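Local coordinates for protein alpha-1,6-mannanase (Bacteroides thetaiotaomicron, PDB 4V1S) that probably hydrolyses alpha-1,6-mannosidic linkages in mannans, as a family 76 glycoside hydrolase of a gut bacterium, at residues A[333-347]-A[380-394]. Numbering follows the deposited sequence.
Sequences TVWLTKAFHAINFIH and AAYMYMRAANYKRIL
Ile343 packs against Tyr384, Met383 and Ala387, and this is the tight part of the contact. Ile343 CG2 lies anti to the backbone N and meets the ring edge of Tyr384, 3.6 Å from Tyr384 CD1. Ile343 CD1, at the end of the other branch, settles beside Ala387 CB at 3.8 Å and also reaches the carbonyl O of Met383. The small Ala387 lets the helices come close here: its CA is 6.7 Å from the CA of Phe340. The Phe340 ring turns its edge to helix 374-394, with Ala387 O in the ring plane 3.5 Å from Phe340 CE1.

The side chains of Tyr384 and Ile343 slide past each other in opposite directions. Tyr384 OH ends beside His347 CB and Ile346 CG2. The imidazole of His347 points its edge at the tyrosine face in an offset edge-to-face pair, planes at 79°. The hydroxyl makes no hydrogen bond to His347; it bonds to the hydroxyl of Tyr357, in the connection between the helices. With an alanine in place of Tyr384, Ile343 CG2 and the His347 edge would probably lose their partner, and the Tyr357 hydroxyl this bond.

Leu336 and Leu394 meet tip to tip, CD1 to CD1 at 3.8 Å. Leu336 CD2 also touches the ring of Tyr390, whose OH bonds to Asp328 of helix 313-330. Leu336 and Tyr390 remain buried. The loose, partly exposed side is Thr333 and Leu394, where Thr333 CG2 only grazes Leu394 CD2 at 4.4 Å.

The segments belong to the last two helices of this mainly helical protein, consistent with the (alpha/alpha) barrel of family 76. Their axes make 138° between N-to-C directions, a strongly crossed antiparallel pair. No hydrogen bond links them, so their pairing rests on apolar and aromatic packing, while the tyrosine hydroxyls bond to other parts of the fold.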
loop_
_atom_site.group_PDB
_atom_site.type_symbol
_atom_site.label_atom_id
_atom_site.label_comp_id
_atom_site.label_asym_id
_atom_site.label_seq_id
_atom_site.Cartn_x
_atom_site.Cartn_y
_atom_site.Cartn_z
ATOM N N THR A 333 -1.543 15.221 17.628
ATOM C CA THR A 333 -0.163 15.017 17.218
ATOM C C THR A 333 0.465 13.746 17.798
ATOM O O THR A 333 1.518 13.347 17.330
ATOM C CB THR A 333 0.744 16.235 17.567
ATOM O OG1 THR A 333 0.721 16.469 18.981
ATOM C CG2 THR A 333 0.293 17.496 16.816
ATOM N N VAL A 334 -0.163 13.106 18.796
ATOM C CA VAL A 334 0.318 11.800 19.270
ATOM C C VAL A 334 0.499 10.818 18.102
ATOM O O VAL A 334 1.428 10.001 18.091
ATOM C CB VAL A 334 -0.619 11.168 20.330
ATOM C CG1 VAL A 334 -1.934 10.669 19.724
ATOM C CG2 VAL A 334 0.083 9.998 21.019
ATOM N N TRP A 335 -0.398 10.888 17.127
ATOM C CA TRP A 335 -0.328 9.976 15.979
ATOM C C TRP A 335 0.928 10.254 15.143
ATOM O O TRP A 335 1.557 9.335 14.671
ATOM C CB TRP A 335 -1.555 10.130 15.089
ATOM C CG TRP A 335 -2.853 9.843 15.771
ATOM C CD1 TRP A 335 -3.873 10.711 15.933
ATOM C CD2 TRP A 335 -3.272 8.602 16.359
ATOM N NE1 TRP A 335 -4.911 10.110 16.613
ATOM C CE2 TRP A 335 -4.574 8.806 16.869
ATOM C CE3 TRP A 335 -2.680 7.336 16.506
ATOM C CZ2 TRP A 335 -5.304 7.792 17.493
ATOM C CZ3 TRP A 335 -3.400 6.337 17.129
ATOM C CH2 TRP A 335 -4.696 6.574 17.633
ATOM N N LEU A 336 1.306 11.520 15.017
ATOM C CA LEU A 336 2.544 11.880 14.288
ATOM C C LEU A 336 3.767 11.490 15.105
ATOM O O LEU A 336 4.743 11.028 14.564
ATOM C CB LEU A 336 2.557 13.352 13.949
ATOM C CG LEU A 336 1.395 13.788 13.084
ATOM C CD1 LEU A 336 1.608 15.226 12.693
ATOM C CD2 LEU A 336 1.222 12.847 11.885
ATOM N N THR A 337 3.697 11.629 16.421
ATOM C CA THR A 337 4.772 11.158 17.252
ATOM C C THR A 337 5.110 9.701 17.008
ATOM O O THR A 337 6.284 9.329 16.922
ATOM C CB THR A 337 4.458 11.399 18.746
ATOM O OG1 THR A 337 4.312 12.804 18.958
ATOM C CG2 THR A 337 5.574 10.880 19.631
ATOM N N LYS A 338 4.084 8.874 16.920
ATOM C CA LYS A 338 4.274 7.470 16.654
ATOM C C LYS A 338 4.907 7.306 15.261
ATOM O O LYS A 338 5.865 6.574 15.089
ATOM C CB LYS A 338 2.916 6.740 16.753
ATOM C CG LYS A 338 2.357 6.688 18.180
ATOM C CD LYS A 338 0.967 6.066 18.258
ATOM C CE LYS A 338 0.527 5.909 19.697
ATOM N NZ LYS A 338 -0.873 5.442 19.746
ATOM N N ALA A 339 4.343 7.977 14.267
ATOM C CA ALA A 339 4.804 7.803 12.906
ATOM C C ALA A 339 6.281 8.195 12.782
ATOM O O ALA A 339 7.087 7.467 12.213
ATOM C CB ALA A 339 3.925 8.591 11.958
ATOM N N PHE A 340 6.633 9.346 13.304
ATOM C CA PHE A 340 8.011 9.796 13.207
ATOM C C PHE A 340 8.964 8.894 13.980
ATOM O O PHE A 340 10.071 8.634 13.534
ATOM C CB PHE A 340 8.173 11.223 13.679
ATOM C CG PHE A 340 7.547 12.249 12.773
ATOM C CD1 PHE A 340 7.934 12.355 11.465
ATOM C CD2 PHE A 340 6.609 13.148 13.263
ATOM C CE1 PHE A 340 7.390 13.318 10.643
ATOM C CE2 PHE A 340 6.063 14.099 12.450
ATOM C CZ PHE A 340 6.444 14.175 11.130
ATOM N N HIS A 341 8.533 8.416 15.141
ATOM C CA HIS A 341 9.389 7.480 15.913
ATOM C C HIS A 341 9.674 6.183 15.110
ATOM O O HIS A 341 10.803 5.701 15.063
ATOM C CB HIS A 341 8.717 7.159 17.240
ATOM C CG HIS A 341 9.628 6.565 18.258
ATOM N ND1 HIS A 341 10.820 7.150 18.620
ATOM C CD2 HIS A 341 9.493 5.469 19.037
ATOM C CE1 HIS A 341 11.399 6.418 19.553
ATOM N NE2 HIS A 341 10.611 5.396 19.827
ATOM N N ALA A 342 8.638 5.646 14.441
ATOM C CA ALA A 342 8.779 4.406 13.679
ATOM C C ALA A 342 9.692 4.666 12.459
ATOM O O ALA A 342 10.574 3.869 12.143
ATOM C CB ALA A 342 7.435 3.860 13.267
ATOM N N ILE A 343 9.484 5.807 11.816
ATOM C CA ILE A 343 10.291 6.173 10.628
ATOM C C ILE A 343 11.752 6.447 11.030
ATOM O O ILE A 343 12.694 6.054 10.313
ATOM C CB ILE A 343 9.613 7.307 9.825
ATOM C CG1 ILE A 343 8.270 6.783 9.272
ATOM C CG2 ILE A 343 10.514 7.757 8.695
ATOM C CD1 ILE A 343 7.373 7.845 8.701
ATOM N N ASN A 344 11.965 7.075 12.183
ATOM C CA ASN A 344 13.329 7.288 12.686
ATOM C C ASN A 344 14.041 5.977 12.897
ATOM O O ASN A 344 15.207 5.852 12.583
ATOM C CB ASN A 344 13.301 8.121 13.978
ATOM C CG ASN A 344 12.869 9.581 13.744
ATOM O OD1 ASN A 344 12.826 10.074 12.626
ATOM N ND2 ASN A 344 12.544 10.261 14.812
ATOM N N PHE A 345 13.319 4.992 13.437
ATOM C CA PHE A 345 13.876 3.667 13.634
ATOM C C PHE A 345 14.306 3.024 12.316
ATOM O O PHE A 345 15.361 2.424 12.226
ATOM C CB PHE A 345 12.871 2.774 14.374
ATOM C CG PHE A 345 13.365 1.369 14.610
ATOM C CD1 PHE A 345 14.136 1.072 15.680
ATOM C CD2 PHE A 345 13.009 0.344 13.723
ATOM C CE1 PHE A 345 14.567 -0.230 15.913
ATOM C CE2 PHE A 345 13.453 -0.951 13.919
ATOM C CZ PHE A 345 14.228 -1.233 15.036
ATOM N N ILE A 346 13.473 3.119 11.292
ATOM C CA ILE A 346 13.853 2.607 9.987
ATOM C C ILE A 346 15.206 3.177 9.551
ATOM O O ILE A 346 16.100 2.440 9.170
ATOM C CB ILE A 346 12.760 2.918 8.936
ATOM C CG1 ILE A 346 11.455 2.181 9.290
ATOM C CG2 ILE A 346 13.231 2.485 7.546
ATOM C CD1 ILE A 346 10.281 2.710 8.504
ATOM N N HIS A 347 15.363 4.478 9.620
ATOM C CA HIS A 347 16.627 5.121 9.184
ATOM C C HIS A 347 17.812 4.794 10.090
ATOM O O HIS A 347 18.917 4.492 9.634
ATOM C CB HIS A 347 16.423 6.610 9.107
ATOM C CG HIS A 347 17.570 7.339 8.495
ATOM N ND1 HIS A 347 18.512 8.006 9.243
ATOM C CD2 HIS A 347 17.957 7.458 7.205
ATOM C CE1 HIS A 347 19.409 8.542 8.433
ATOM N NE2 HIS A 347 19.087 8.234 7.192
ATOM N N ALA A 380 10.633 2.016 2.264
ATOM C CA ALA A 380 11.340 2.980 3.112
ATOM C C ALA A 380 11.336 4.380 2.494
ATOM O O ALA A 380 11.051 5.344 3.164
ATOM C CB ALA A 380 12.750 2.516 3.395
ATOM N N ALA A 381 11.618 4.474 1.196
ATOM C CA ALA A 381 11.569 5.744 0.515
ATOM C C ALA A 381 10.202 6.394 0.656
ATOM O O ALA A 381 10.095 7.598 0.904
ATOM C CB ALA A 381 11.936 5.577 -0.953
ATOM N N TYR A 382 9.142 5.582 0.508
ATOM C CA TYR A 382 7.782 6.076 0.636
ATOM C C TYR A 382 7.522 6.654 2.038
ATOM O O TYR A 382 7.036 7.785 2.176
ATOM C CB TYR A 382 6.801 4.969 0.279
ATOM C CG TYR A 382 5.356 5.248 0.598
ATOM C CD1 TYR A 382 4.757 6.424 0.200
ATOM C CD2 TYR A 382 4.570 4.305 1.257
ATOM C CE1 TYR A 382 3.404 6.691 0.492
ATOM C CE2 TYR A 382 3.245 4.553 1.569
ATOM C CZ TYR A 382 2.646 5.740 1.179
ATOM O OH TYR A 382 1.337 5.961 1.511
ATOM N N MET A 383 7.937 5.922 3.068
ATOM C CA MET A 383 7.810 6.427 4.440
ATOM C C MET A 383 8.561 7.733 4.651
ATOM O O MET A 383 8.051 8.665 5.289
ATOM C CB MET A 383 8.290 5.401 5.422
ATOM C CG MET A 383 7.380 4.198 5.522
ATOM S SD MET A 383 5.725 4.505 6.170
ATOM C CE MET A 383 4.786 4.776 4.687
ATOM N N TYR A 384 9.746 7.830 4.073
ATOM C CA TYR A 384 10.503 9.078 4.241
ATOM C C TYR A 384 9.807 10.259 3.602
ATOM O O TYR A 384 9.830 11.358 4.148
ATOM C CB TYR A 384 11.954 8.962 3.743
ATOM C CG TYR A 384 12.805 7.959 4.467
ATOM C CD1 TYR A 384 12.679 7.750 5.840
ATOM C CD2 TYR A 384 13.747 7.198 3.772
ATOM C CE1 TYR A 384 13.424 6.770 6.479
ATOM C CE2 TYR A 384 14.574 6.264 4.421
ATOM C CZ TYR A 384 14.393 6.062 5.782
ATOM O OH TYR A 384 15.165 5.142 6.433
ATOM N N MET A 385 9.226 10.061 2.421
ATOM C CA MET A 385 8.542 11.138 1.756
ATOM C C MET A 385 7.275 11.535 2.543
ATOM O O MET A 385 6.933 12.724 2.644
ATOM C CB MET A 385 8.206 10.770 0.316
ATOM C CG MET A 385 7.720 11.946 -0.512
ATOM S SD MET A 385 8.944 13.188 -0.837
ATOM C CE MET A 385 9.692 12.548 -2.330
ATOM N N ARG A 386 6.564 10.536 3.067
ATOM C CA ARG A 386 5.415 10.819 3.925
ATOM C C ARG A 386 5.785 11.664 5.141
ATOM O O ARG A 386 5.123 12.661 5.473
ATOM C CB ARG A 386 4.743 9.544 4.378
ATOM C CG ARG A 386 4.094 8.763 3.253
ATOM C CD ARG A 386 2.790 9.385 2.837
ATOM N NE ARG A 386 1.701 8.899 3.645
ATOM C CZ ARG A 386 0.578 9.535 3.928
ATOM N NH1 ARG A 386 0.384 10.752 3.504
ATOM N NH2 ARG A 386 -0.365 8.915 4.632
ATOM N N ALA A 387 6.837 11.252 5.804
ATOM C CA ALA A 387 7.352 11.988 6.959
ATOM C C ALA A 387 7.757 13.422 6.570
ATOM O O ALA A 387 7.472 14.351 7.285
ATOM C CB ALA A 387 8.530 11.243 7.561
ATOM N N ALA A 388 8.384 13.584 5.412
ATOM C CA ALA A 388 8.755 14.912 4.929
ATOM C C ALA A 388 7.526 15.803 4.755
ATOM O O ALA A 388 7.541 16.984 5.100
ATOM C CB ALA A 388 9.526 14.784 3.621
ATOM N N ASN A 389 6.450 15.223 4.240
ATOM C CA ASN A 389 5.220 15.968 4.014
ATOM C C ASN A 389 4.608 16.406 5.342
ATOM O O ASN A 389 4.211 17.540 5.492
ATOM C CB ASN A 389 4.244 15.120 3.189
ATOM C CG ASN A 389 3.059 15.901 2.706
ATOM O OD1 ASN A 389 3.151 17.107 2.462
ATOM N ND2 ASN A 389 1.936 15.233 2.561
ATOM N N TYR A 390 4.536 15.498 6.315
ATOM C CA TYR A 390 3.951 15.847 7.611
ATOM C C TYR A 390 4.826 16.814 8.426
ATOM O O TYR A 390 4.299 17.634 9.168
ATOM C CB TYR A 390 3.515 14.607 8.393
ATOM C CG TYR A 390 2.195 14.125 7.891
ATOM C CD1 TYR A 390 2.117 13.258 6.803
ATOM C CD2 TYR A 390 1.017 14.586 8.462
ATOM C CE1 TYR A 390 0.918 12.848 6.306
ATOM C CE2 TYR A 390 -0.207 14.186 7.987
ATOM C CZ TYR A 390 -0.270 13.333 6.902
ATOM O OH TYR A 390 -1.504 12.940 6.447
ATOM N N LYS A 391 6.142 16.738 8.252
ATOM C CA LYS A 391 7.043 17.712 8.880
ATOM C C LYS A 391 6.725 19.112 8.311
ATOM O O LYS A 391 6.630 20.081 9.050
ATOM C CB LYS A 391 8.498 17.326 8.630
ATOM C CG LYS A 391 9.506 18.288 9.234
ATOM C CD LYS A 391 10.958 17.861 9.024
ATOM C CE LYS A 391 11.908 18.889 9.633
ATOM N NZ LYS A 391 13.337 18.492 9.511
ATOM N N ARG A 392 6.531 19.174 6.987
ATOM C CA ARG A 392 6.183 20.431 6.289
ATOM C C ARG A 392 4.827 20.980 6.768
ATOM O O ARG A 392 4.705 22.157 7.073
ATOM C CB ARG A 392 6.184 20.196 4.761
ATOM C CG ARG A 392 5.471 21.250 3.907
ATOM C CD ARG A 392 5.180 20.738 2.491
ATOM N NE ARG A 392 4.021 19.830 2.387
ATOM C CZ ARG A 392 2.737 20.215 2.460
ATOM N NH1 ARG A 392 2.412 21.493 2.682
ATOM N NH2 ARG A 392 1.755 19.308 2.335
ATOM N N ILE A 393 3.829 20.104 6.826
ATOM C CA ILE A 393 2.502 20.414 7.351
ATOM C C ILE A 393 2.575 20.992 8.778
ATOM O O ILE A 393 1.904 21.972 9.092
ATOM C CB ILE A 393 1.601 19.144 7.318
ATOM C CG1 ILE A 393 1.230 18.804 5.864
ATOM C CG2 ILE A 393 0.349 19.329 8.173
ATOM C CD1 ILE A 393 0.560 17.456 5.657
ATOM N N LEU A 394 3.399 20.392 9.628
ATOM C CA LEU A 394 3.598 20.896 10.989
ATOM C C LEU A 394 4.324 22.242 11.052
ATOM O O LEU A 394 3.951 23.084 11.824
ATOM C CB LEU A 394 4.363 19.873 11.828
ATOM C CG LEU A 394 3.561 18.674 12.323
ATOM C CD1 LEU A 394 4.501 17.700 13.023
ATOM C CD2 LEU A 394 2.419 19.096 13.250
#